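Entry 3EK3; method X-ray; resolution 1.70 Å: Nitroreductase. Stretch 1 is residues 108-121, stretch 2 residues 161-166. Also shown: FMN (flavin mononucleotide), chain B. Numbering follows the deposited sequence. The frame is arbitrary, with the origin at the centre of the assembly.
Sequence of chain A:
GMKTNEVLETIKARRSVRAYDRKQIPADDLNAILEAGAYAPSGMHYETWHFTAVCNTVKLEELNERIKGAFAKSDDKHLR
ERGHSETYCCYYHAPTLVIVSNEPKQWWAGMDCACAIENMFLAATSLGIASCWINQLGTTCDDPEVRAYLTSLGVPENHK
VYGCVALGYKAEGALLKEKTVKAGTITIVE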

# COMPACT_ATOMS: atom_id res chain seq x y z
N TRP A 108 -3.05 -10.19 5.23
CA TRP A 108 -2.58 -9.08 4.43
C TRP A 108 -3.69 -8.32 3.70
O TRP A 108 -3.40 -7.49 2.80
N ALA A 109 -4.94 -8.60 4.05
CA ALA A 109 -6.10 -7.94 3.38
C ALA A 109 -5.97 -6.42 3.24
O ALA A 109 -6.25 -5.85 2.18
N GLY A 110 -5.52 -5.76 4.30
CA GLY A 110 -5.39 -4.33 4.27
C GLY A 110 -4.22 -3.86 3.42
O GLY A 110 -4.24 -2.75 2.89
N MSE A 111 -3.18 -4.70 3.33
CA MSE A 111 -2.06 -4.31 2.48
C MSE A 111 -2.44 -4.39 1.02
O MSE A 111 -2.02 -3.50 0.22
N ASP A 112 -3.23 -5.37 0.60
CA ASP A 112 -3.78 -5.30 -0.78
C ASP A 112 -4.39 -3.92 -1.02
O ASP A 112 -4.13 -3.27 -2.01
N CYS A 113 -5.28 -3.52 -0.12
CA CYS A 113 -6.03 -2.27 -0.27
C CYS A 113 -5.12 -1.08 -0.33
O CYS A 113 -5.34 -0.18 -1.13
N ALA A 114 -4.08 -1.07 0.52
CA ALA A 114 -3.13 0.06 0.55
C ALA A 114 -2.39 0.17 -0.76
O ALA A 114 -2.11 1.30 -1.28
N CYS A 115 -2.05 -0.99 -1.34
CA CYS A 115 -1.39 -0.94 -2.67
C CYS A 115 -2.27 -0.30 -3.72
O CYS A 115 -1.82 0.52 -4.53
N ALA A 116 -3.53 -0.71 -3.75
CA ALA A 116 -4.54 -0.16 -4.66
C ALA A 116 -4.67 1.35 -4.43
O ALA A 116 -4.68 2.16 -5.36
N ILE A 117 -4.75 1.73 -3.16
CA ILE A 117 -4.95 3.11 -2.77
C ILE A 117 -3.76 3.95 -3.24
O ILE A 117 -3.95 5.02 -3.85
N GLU A 118 -2.54 3.47 -3.00
CA GLU A 118 -1.35 4.20 -3.42
C GLU A 118 -1.34 4.40 -4.93
O GLU A 118 -1.06 5.51 -5.37
N ASN A 119 -1.69 3.38 -5.70
CA ASN A 119 -1.84 3.56 -7.17
C ASN A 119 -2.81 4.69 -7.54
O ASN A 119 -2.55 5.49 -8.42
N MSE A 120 -3.95 4.70 -6.87
CA MSE A 120 -4.99 5.69 -7.11
C MSE A 120 -4.50 7.11 -6.82
O MSE A 120 -4.70 8.02 -7.64
N PHE A 121 -3.79 7.29 -5.70
CA PHE A 121 -3.18 8.59 -5.35
C PHE A 121 -2.25 9.07 -6.46
O PHE A 121 -2.28 10.23 -6.89
N VAL A 161 -13.73 -2.18 5.59
CA VAL A 161 -13.23 -1.04 4.83
C VAL A 161 -11.83 -0.76 5.36
O VAL A 161 -11.67 -0.42 6.53
N TYR A 162 -10.80 -0.96 4.52
CA TYR A 162 -9.41 -0.74 4.94
C TYR A 162 -8.89 0.70 4.69
O TYR A 162 -7.96 1.16 5.40
N GLY A 163 -9.41 1.38 3.68
CA GLY A 163 -9.14 2.81 3.52
C GLY A 163 -10.02 3.44 2.47
O GLY A 163 -10.67 2.72 1.70
N CYS A 164 -10.10 4.76 2.49
CA CYS A 164 -10.84 5.47 1.46
C CYS A 164 -9.95 6.55 0.81
O CYS A 164 -8.99 7.05 1.42
N VAL A 165 -10.29 6.88 -0.42
CA VAL A 165 -9.61 7.89 -1.18
C VAL A 165 -10.53 9.05 -1.52
O VAL A 165 -11.45 8.88 -2.33
N ALA A 166 -10.25 10.23 -0.95
CA ALA A 166 -10.91 11.45 -1.36
C ALA A 166 -10.29 11.87 -2.66
O ALA A 166 -9.07 11.77 -2.81

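Two glycines, one on each stretch, let helix 109-121 lie against strand 161-166, nearly parallel to it (10°) with axes 7.8 Å apart at closest approach. At Gly110 the Tyr162 ring sits directly on the backbone, Gly110 CA to Tyr162 CD1 3.4 Å; an ideal CB there would come within 3.0 Å of CD1. Gly163 likewise leaves room for Ile117, whose CD1 lies 3.8 Å from Gly163 CA. Tyr162 (chi1 m, chi2 -83°) points toward the helix and lays one ring face over Gly110 N and Ala109 O. Tyr162 OH is 3.7 Å from Ala109 CB, Tyr162 CB meets Cys113 CB at 3.7 Å, and Cys113 SG (chi1 m) lies obliquely, 4.9 Å from the Tyr162 ring centroid. Farther along, Val165 (chi1 t) points toward the helix and touches three of its side chains: Val165 CG2 lies 3.7 Å from Ile117 CG2 (Ile117 is m, t) and 4.1 Å from Met120 SE (a selenomethionine, m, t, t), and Val165 CG1 lies 3.9 Å from Phe121 CE1, with both Val165 methyls near that ring. Phe121 (chi1 m) leaves its backbone sideways, yet its ring reaches the strand. No hydrogen bond crosses the contact; the side-chain pairs across it are apolar, with one sulfur-aromatic approach. Asp112 and Trp108 do not reach the strand; FMN C8M lies 3.7 Å from Asp112 OD1 and FMN C7M 3.9 Å from Trp108 CB; the Asp112 carboxylate is hydrogen-bonded elsewhere in the structure.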

# COMPACT_ATOMS: atom_id res chain seq x y z
CB TRP A 108 -1.56 -9.61 3.42
CG TRP A 108 -2.14 -10.62 2.48
CD1 TRP A 108 -2.89 -10.37 1.36
CD2 TRP A 108 -2.00 -12.03 2.56
NE1 TRP A 108 -3.24 -11.56 0.76
CE2 TRP A 108 -2.70 -12.59 1.47
CE3 TRP A 108 -1.32 -12.89 3.44
CZ2 TRP A 108 -2.75 -13.97 1.23
CZ3 TRP A 108 -1.37 -14.25 3.21
CH2 TRP A 108 -2.09 -14.78 2.12
CB ALA A 109 -7.39 -8.28 4.10
CB MSE A 111 -0.80 -5.13 2.83
CG MSE A 111 -0.34 -4.90 4.26
SE MSE A 111 1.44 -5.51 4.64
CE MSE A 111 1.14 -7.32 4.07
CB ASP A 112 -4.92 -6.31 -0.99
CG ASP A 112 -4.47 -7.76 -1.13
OD1 ASP A 112 -3.27 -8.08 -1.07
OD2 ASP A 112 -5.39 -8.58 -1.31
CB CYS A 113 -7.03 -2.09 0.86
SG CYS A 113 -8.36 -3.31 0.80
CB ALA A 114 -2.15 -0.10 1.75
CB CYS A 115 -0.95 -2.32 -3.12
SG CYS A 115 0.43 -3.03 -2.19
CB ALA A 116 -5.91 -0.89 -4.42
CB ILE A 117 -5.19 3.25 -1.27
CG1 ILE A 117 -6.61 2.78 -0.94
CG2 ILE A 117 -5.01 4.72 -0.84
CD1 ILE A 117 -6.86 2.56 0.54
CB GLU A 118 -0.08 3.55 -2.91
CG GLU A 118 1.24 4.31 -3.12
CD GLU A 118 1.28 5.68 -2.46
OE1 GLU A 118 0.43 5.94 -1.62
OE2 GLU A 118 2.14 6.54 -2.79
CB ASN A 119 -2.28 2.23 -7.82
CG ASN A 119 -1.14 1.28 -8.03
OD1 ASN A 119 0.01 1.56 -7.63
ND2 ASN A 119 -1.42 0.13 -8.68
CB MSE A 120 -6.21 5.37 -6.25
CG MSE A 120 -6.97 4.19 -6.73
SE MSE A 120 -8.73 4.11 -5.83
CE MSE A 120 -9.13 2.25 -6.22
CB PHE A 121 -2.34 8.53 -4.08
CG PHE A 121 -3.12 8.29 -2.78
CD1 PHE A 121 -4.46 8.69 -2.60
CD2 PHE A 121 -2.45 7.75 -1.69
CE1 PHE A 121 -5.12 8.47 -1.36
CE2 PHE A 121 -3.08 7.54 -0.45
CZ PHE A 121 -4.42 7.91 -0.30
CB VAL A 161 -14.12 0.21 4.99
CG1 VAL A 161 -13.51 1.40 4.27
CG2 VAL A 161 -15.53 -0.07 4.41
CB TYR A 162 -8.53 -1.80 4.27
CG TYR A 162 -8.82 -3.16 4.89
CD1 TYR A 162 -8.20 -3.54 6.06
CD2 TYR A 162 -9.73 -4.04 4.31
CE1 TYR A 162 -8.51 -4.79 6.67
CE2 TYR A 162 -10.04 -5.26 4.90
CZ TYR A 162 -9.42 -5.64 6.06
OH TYR A 162 -9.70 -6.87 6.66
CB CYS A 164 -12.13 6.09 2.01
SG CYS A 164 -13.28 4.96 2.77
CB VAL A 165 -9.12 7.26 -2.49
CG1 VAL A 165 -8.38 8.26 -3.42
CG2 VAL A 165 -8.22 6.00 -2.21
CB ALA A 166 -10.74 12.58 -0.31
N1 FMN B . 4.52 -12.85 -4.74
C2 FMN B . 5.46 -13.80 -4.40
O2 FMN B . 6.09 -14.39 -5.28
N3 FMN B . 5.70 -14.14 -3.09
C4 FMN B . 5.00 -13.54 -2.10
O4 FMN B . 5.40 -13.72 -0.94
C4A FMN B . 4.05 -12.56 -2.44
N5 FMN B . 3.35 -11.93 -1.44
C5A FMN B . 2.43 -10.94 -1.73
C6 FMN B . 1.76 -10.30 -0.69
C7 FMN B . 0.86 -9.27 -0.94
C7M FMN B . 0.29 -8.43 0.20
C8 FMN B . 0.66 -8.87 -2.27
C8M FMN B . 0.08 -7.50 -2.54
C9 FMN B . 1.33 -9.51 -3.31
C9A FMN B . 2.22 -10.55 -3.06
N10 FMN B . 2.91 -11.23 -4.09
C10 FMN B . 3.84 -12.19 -3.77
C1' FMN B . 2.72 -10.83 -5.53
C2' FMN B . 1.35 -11.29 -6.04
O2' FMN B . 1.36 -12.69 -6.27
C3' FMN B . 1.09 -10.58 -7.36
O3' FMN B . 0.90 -9.21 -7.08
C4' FMN B . -0.17 -11.10 -8.08
O4' FMN B . 0.03 -12.44 -8.52
C5' FMN B . -0.52 -10.22 -9.27
O5' FMN B . 0.52 -10.24 -10.23
P FMN B . 1.27 -8.90 -10.74
O1P FMN B . 0.22 -7.93 -11.14
O2P FMN B . 2.28 -9.29 -11.83
O3P FMN B . 1.96 -8.27 -9.56